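Local coordinates for protein aromatic amino acid beta-eliminating lyase/threonine aldolase (Exiguobacterium sibiricum, PDB 3LWS) that belongs to the fold-type I family of pyridoxal-phosphate-dependent enzymes and carries its cofactor covalently bound, at residues M73-A78 and C97-H102; L79-D84 and C223-I228. One frame throughout, in Å; residues are numbered along the deposited sequence.

Contact 1 of 2, residues M73-A78 and C97-H102; sequences MAQQVA and CHLEIH
L99 pushes its two methyl groups against neighbouring side chains of one helix: CD1 lies near the amide nitrogen of Q75 and CD2 near Q76, while Q75 CB is 4.1 Å from both L99 methyls. The setting is the large alpha/beta domain of a fold-type I pyridoxal-phosphate enzyme, in which helix 71-86 and the short helix 98-101 pack beside the seven-stranded mixed sheet; L140 of strand 138-142 touches both Q75 and L99. CD1 of L99 stands 3.7 Å from Q75 NE2, steeply above the amide plane, over the nitrogen, and leaves the N-H directions to others. Those polar ends are engaged elsewhere: Q75 OE1 bonds to H173 and NE2 to D175, which probably set the rotation of the amide. The other methyl works against the helix itself, with L99 CD2 3.8 Å from the backbone N of Q76 and 4.0 Å from its CG. There the Q76 and L99 chains lie alongside one another, heading opposite ways. Q76 reaches beyond with an extended chain (chi2 173°) to place OE1 on Y233, while NE2 is shared between E103 and R232 O of the second subunit. At the N-cap, C97 turns its SG back to L99 N, a weak capping bond of 3.6 Å with an N-H...S angle of 148°.

Contact 2 of 2, residues L79-D84 and C223-I228; sequences LRIWSD and CQTARI
The close part of this contact is one methyl of I81 set against A226 of a neighbouring helix, backbone and CB alike. I81 CD1 comes within 3.7 Å of A226 CA and 3.8 Å of A226 CB, and A226 N is also 3.7 Å away; the small alanine side chain is consistent with so close an approach. The torsions explain the reach: CG1 lies anti to the carbonyl carbon (chi1 -64°) and CD1 continues the chain outward (chi2 155°). F222 and W229, from the same helix as A226, also touch I81 and help to bury it. In fold terms, helices 71-86 and 220-232 each follow a strand of the large-domain sheet, 64-68 and 214-218 respectively, and these strands are adjacent and antiparallel. C223 and R227 lie against strand 64-68, whereas L79 and W82 lie against strand 138-142. Toward solvent the packing thins. T225, partly exposed, adds a single approach, CG2 to I81 CG1 at 3.9 Å, the two side chains passing flank to flank, and its OG1 bonds back to A221 O. Farther out, R80 and the exposed D84 form a salt bridge one turn apart, without touching 223-228, although R80 does pack on W229 just past that segment. R80 NE meets D84 OD1 at 2.9 Å, coming from 35° out of the carboxylate plane, and R80 NH1 has a further partner in H111. A second, weak bond runs from R80 NE to D84 OD2 at 3.2 Å.

Helix 71-86 serves both contacts in succession, its first half meeting 97-102 and its second half 223-228, with the contact centres about 13 Å apart. They also touch directly: V77 CG1 reaches A226 CA at 3.8 Å, and L99 CD2 meets L79 CD1 at 3.9 Å, so the apolar packing passes from one to the other along the helix. Contact 1 is the more central, about 13 Å from the chain centre against 22 Å for contact 2. It is also linked to the cofactor side: K206 carries pyridoxal phosphate, and D175, bonded to Q75, is probably the aspartate that in fold-type I relatives pairs with the pyridine nitrogen.

Contact 1 of 2, residues M73-A78 and C97-H102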
# COMPACT_ATOMS: atom_id res chain seq x y z
N MSE A 73 -3.45 -8.58 -1.36
CA MSE A 73 -4.10 -8.36 -0.06
C MSE A 73 -5.60 -8.58 -0.15
O MSE A 73 -6.18 -9.31 0.65
CB MSE A 73 -3.82 -6.95 0.44
CG MSE A 73 -4.28 -6.71 1.86
SE MSE A 73 -4.06 -4.87 2.43
CE MSE A 73 -2.07 -4.63 2.31
N ALA A 74 -6.23 -7.93 -1.13
CA ALA A 74 -7.65 -8.04 -1.36
C ALA A 74 -8.18 -9.50 -1.41
O ALA A 74 -9.16 -9.85 -0.75
CB ALA A 74 -8.04 -7.25 -2.62
N GLN A 75 -7.52 -10.37 -2.16
CA GLN A 75 -8.09 -11.73 -2.36
C GLN A 75 -7.82 -12.69 -1.20
O GLN A 75 -8.66 -13.54 -0.91
CB GLN A 75 -7.63 -12.32 -3.67
CG GLN A 75 -8.11 -11.54 -4.82
CD GLN A 75 -8.08 -12.28 -6.07
OE1 GLN A 75 -9.15 -12.59 -6.63
NE2 GLN A 75 -6.86 -12.58 -6.58
N GLN A 76 -6.67 -12.52 -0.55
CA GLN A 76 -6.38 -13.20 0.71
C GLN A 76 -7.42 -12.86 1.74
O GLN A 76 -7.99 -13.75 2.39
CB GLN A 76 -5.00 -12.82 1.24
CG GLN A 76 -3.89 -13.60 0.57
CD GLN A 76 -2.52 -13.12 0.97
OE1 GLN A 76 -2.31 -12.72 2.11
NE2 GLN A 76 -1.57 -13.19 0.04
N VAL A 77 -7.71 -11.56 1.86
CA VAL A 77 -8.76 -11.15 2.79
C VAL A 77 -10.13 -11.75 2.45
O VAL A 77 -10.85 -12.20 3.35
CB VAL A 77 -8.88 -9.64 2.87
CG1 VAL A 77 -10.21 -9.26 3.64
CG2 VAL A 77 -7.65 -9.08 3.53
N ALA A 78 -10.48 -11.76 1.17
CA ALA A 78 -11.79 -12.30 0.73
C ALA A 78 -11.93 -13.76 1.17
O ALA A 78 -12.93 -14.14 1.81
CB ALA A 78 -11.96 -12.20 -0.78
N CYS A 97 -3.33 -20.24 -10.01
CA CYS A 97 -3.99 -19.10 -9.40
C CYS A 97 -2.92 -18.16 -8.83
O CYS A 97 -1.90 -18.61 -8.31
CB CYS A 97 -4.94 -19.57 -8.31
SG CYS A 97 -5.69 -18.26 -7.30
N HIS A 98 -3.15 -16.87 -8.96
CA HIS A 98 -2.19 -15.86 -8.45
C HIS A 98 -1.78 -16.11 -7.01
O HIS A 98 -0.58 -15.99 -6.65
CB HIS A 98 -2.78 -14.45 -8.60
CG HIS A 98 -1.76 -13.34 -8.58
ND1 HIS A 98 -1.30 -12.76 -7.42
CD2 HIS A 98 -1.13 -12.71 -9.60
CE1 HIS A 98 -0.42 -11.83 -7.72
NE2 HIS A 98 -0.32 -11.75 -9.03
N LEU A 99 -2.76 -16.49 -6.18
CA LEU A 99 -2.50 -16.74 -4.75
C LEU A 99 -1.56 -17.95 -4.52
O LEU A 99 -0.88 -18.00 -3.53
CB LEU A 99 -3.81 -16.96 -3.96
CG LEU A 99 -4.71 -15.72 -3.86
CD1 LEU A 99 -5.76 -15.73 -4.95
CD2 LEU A 99 -5.40 -15.56 -2.51
N GLU A 100 -1.56 -18.89 -5.45
CA GLU A 100 -0.77 -20.10 -5.38
C GLU A 100 0.66 -19.90 -5.82
O GLU A 100 1.59 -20.46 -5.21
CB GLU A 100 -1.41 -21.19 -6.27
CG GLU A 100 -0.81 -22.59 -6.05
CD GLU A 100 -1.14 -23.17 -4.68
OE1 GLU A 100 -1.93 -22.54 -3.92
OE2 GLU A 100 -0.64 -24.27 -4.39
N ILE A 101 0.84 -19.11 -6.89
CA ILE A 101 2.17 -19.01 -7.53
C ILE A 101 2.83 -17.62 -7.51
O ILE A 101 4.00 -17.51 -7.77
CB ILE A 101 2.14 -19.52 -8.99
CG1 ILE A 101 1.23 -18.61 -9.85
CG2 ILE A 101 1.69 -21.02 -9.03
CD1 ILE A 101 1.09 -18.99 -11.32
N HIS A 102 2.12 -16.55 -7.19
CA HIS A 102 2.75 -15.24 -7.34
C HIS A 102 2.76 -14.40 -6.03
O HIS A 102 3.09 -13.23 -6.07
CB HIS A 102 2.06 -14.46 -8.46
CG HIS A 102 2.34 -14.98 -9.84
ND1 HIS A 102 3.61 -15.03 -10.36
CD2 HIS A 102 1.51 -15.42 -10.81
CE1 HIS A 102 3.56 -15.49 -11.60
NE2 HIS A 102 2.30 -15.74 -11.89

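Contact 2 of 2, residues L79-D84 and C223-I228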
# COMPACT_ATOMS: atom_id res chain seq x y z
N LEU A 79 -10.92 -14.55 0.82
CA LEU A 79 -10.93 -16.00 1.09
C LEU A 79 -11.02 -16.29 2.60
O LEU A 79 -11.82 -17.14 3.04
CB LEU A 79 -9.71 -16.70 0.47
CG LEU A 79 -9.64 -16.81 -1.06
CD1 LEU A 79 -8.54 -17.71 -1.50
CD2 LEU A 79 -10.89 -17.33 -1.61
N ARG A 80 -10.24 -15.54 3.39
CA ARG A 80 -10.29 -15.64 4.84
C ARG A 80 -11.67 -15.32 5.41
O ARG A 80 -12.16 -16.03 6.30
CB ARG A 80 -9.22 -14.75 5.48
CG ARG A 80 -9.20 -14.72 7.04
CD ARG A 80 -9.13 -16.12 7.66
NE ARG A 80 -9.30 -16.06 9.10
CZ ARG A 80 -8.30 -15.92 9.97
NH1 ARG A 80 -7.04 -15.79 9.56
NH2 ARG A 80 -8.56 -15.87 11.26
N ILE A 81 -12.31 -14.27 4.90
CA ILE A 81 -13.64 -13.91 5.38
C ILE A 81 -14.60 -15.06 5.11
O ILE A 81 -15.24 -15.54 6.02
CB ILE A 81 -14.15 -12.61 4.81
CG1 ILE A 81 -13.25 -11.47 5.29
CG2 ILE A 81 -15.63 -12.33 5.26
CD1 ILE A 81 -13.24 -10.25 4.37
N TRP A 82 -14.64 -15.55 3.88
CA TRP A 82 -15.50 -16.68 3.56
C TRP A 82 -15.12 -17.95 4.32
O TRP A 82 -16.00 -18.66 4.77
CB TRP A 82 -15.55 -16.99 2.06
CG TRP A 82 -16.08 -15.85 1.18
CD1 TRP A 82 -15.47 -15.37 0.05
CD2 TRP A 82 -17.29 -15.08 1.35
NE1 TRP A 82 -16.23 -14.37 -0.49
CE2 TRP A 82 -17.36 -14.18 0.26
CE3 TRP A 82 -18.35 -15.08 2.28
CZ2 TRP A 82 -18.40 -13.25 0.12
CZ3 TRP A 82 -19.38 -14.18 2.12
CH2 TRP A 82 -19.40 -13.27 1.06
N SER A 83 -13.84 -18.23 4.50
CA SER A 83 -13.41 -19.37 5.29
C SER A 83 -14.00 -19.24 6.71
O SER A 83 -14.59 -20.19 7.22
CB SER A 83 -11.89 -19.45 5.36
OG SER A 83 -11.46 -20.42 6.27
N ASP A 84 -13.85 -18.06 7.31
CA ASP A 84 -14.42 -17.78 8.65
C ASP A 84 -15.95 -17.93 8.68
O ASP A 84 -16.50 -18.50 9.59
CB ASP A 84 -14.04 -16.38 9.15
CG ASP A 84 -12.61 -16.27 9.68
OD1 ASP A 84 -11.85 -17.26 9.78
OD2 ASP A 84 -12.23 -15.14 10.01
N CYS A 223 -17.82 -6.64 3.37
CA CYS A 223 -16.96 -5.46 3.22
C CYS A 223 -16.58 -4.83 4.56
O CYS A 223 -15.50 -4.31 4.67
CB CYS A 223 -17.60 -4.42 2.28
SG CYS A 223 -17.67 -5.03 0.59
N GLN A 224 -17.45 -4.89 5.57
CA GLN A 224 -17.10 -4.34 6.88
C GLN A 224 -15.97 -5.09 7.49
O GLN A 224 -15.06 -4.50 8.05
CB GLN A 224 -18.28 -4.38 7.86
CG GLN A 224 -19.33 -3.35 7.59
CD GLN A 224 -20.66 -3.72 8.21
OE1 GLN A 224 -20.71 -4.40 9.23
NE2 GLN A 224 -21.75 -3.28 7.58
N THR A 225 -16.04 -6.41 7.40
CA THR A 225 -14.96 -7.25 7.88
C THR A 225 -13.69 -7.06 7.09
O THR A 225 -12.60 -7.06 7.68
CB THR A 225 -15.35 -8.72 7.84
OG1 THR A 225 -16.62 -8.83 8.49
CG2 THR A 225 -14.31 -9.59 8.55
N ALA A 226 -13.84 -6.89 5.77
CA ALA A 226 -12.73 -6.66 4.86
C ALA A 226 -11.93 -5.39 5.26
O ALA A 226 -10.71 -5.36 5.15
CB ALA A 226 -13.24 -6.56 3.40
N ARG A 227 -12.65 -4.35 5.73
CA ARG A 227 -12.04 -3.13 6.22
C ARG A 227 -11.26 -3.36 7.49
O ARG A 227 -10.24 -2.72 7.68
CB ARG A 227 -13.07 -2.01 6.41
CG ARG A 227 -13.55 -1.42 5.07
CD ARG A 227 -14.36 -0.16 5.27
NE ARG A 227 -14.92 0.23 3.99
CZ ARG A 227 -16.09 -0.16 3.51
NH1 ARG A 227 -16.93 -0.89 4.24
NH2 ARG A 227 -16.45 0.25 2.29
N ILE A 228 -11.68 -4.29 8.35
CA ILE A 228 -10.89 -4.57 9.55
C ILE A 228 -9.59 -5.34 9.22
O ILE A 228 -8.52 -5.01 9.73
CB ILE A 228 -11.73 -5.25 10.63
CG1 ILE A 228 -12.67 -4.23 11.28
CG2 ILE A 228 -10.85 -5.84 11.70
CD1 ILE A 228 -14.01 -4.75 11.48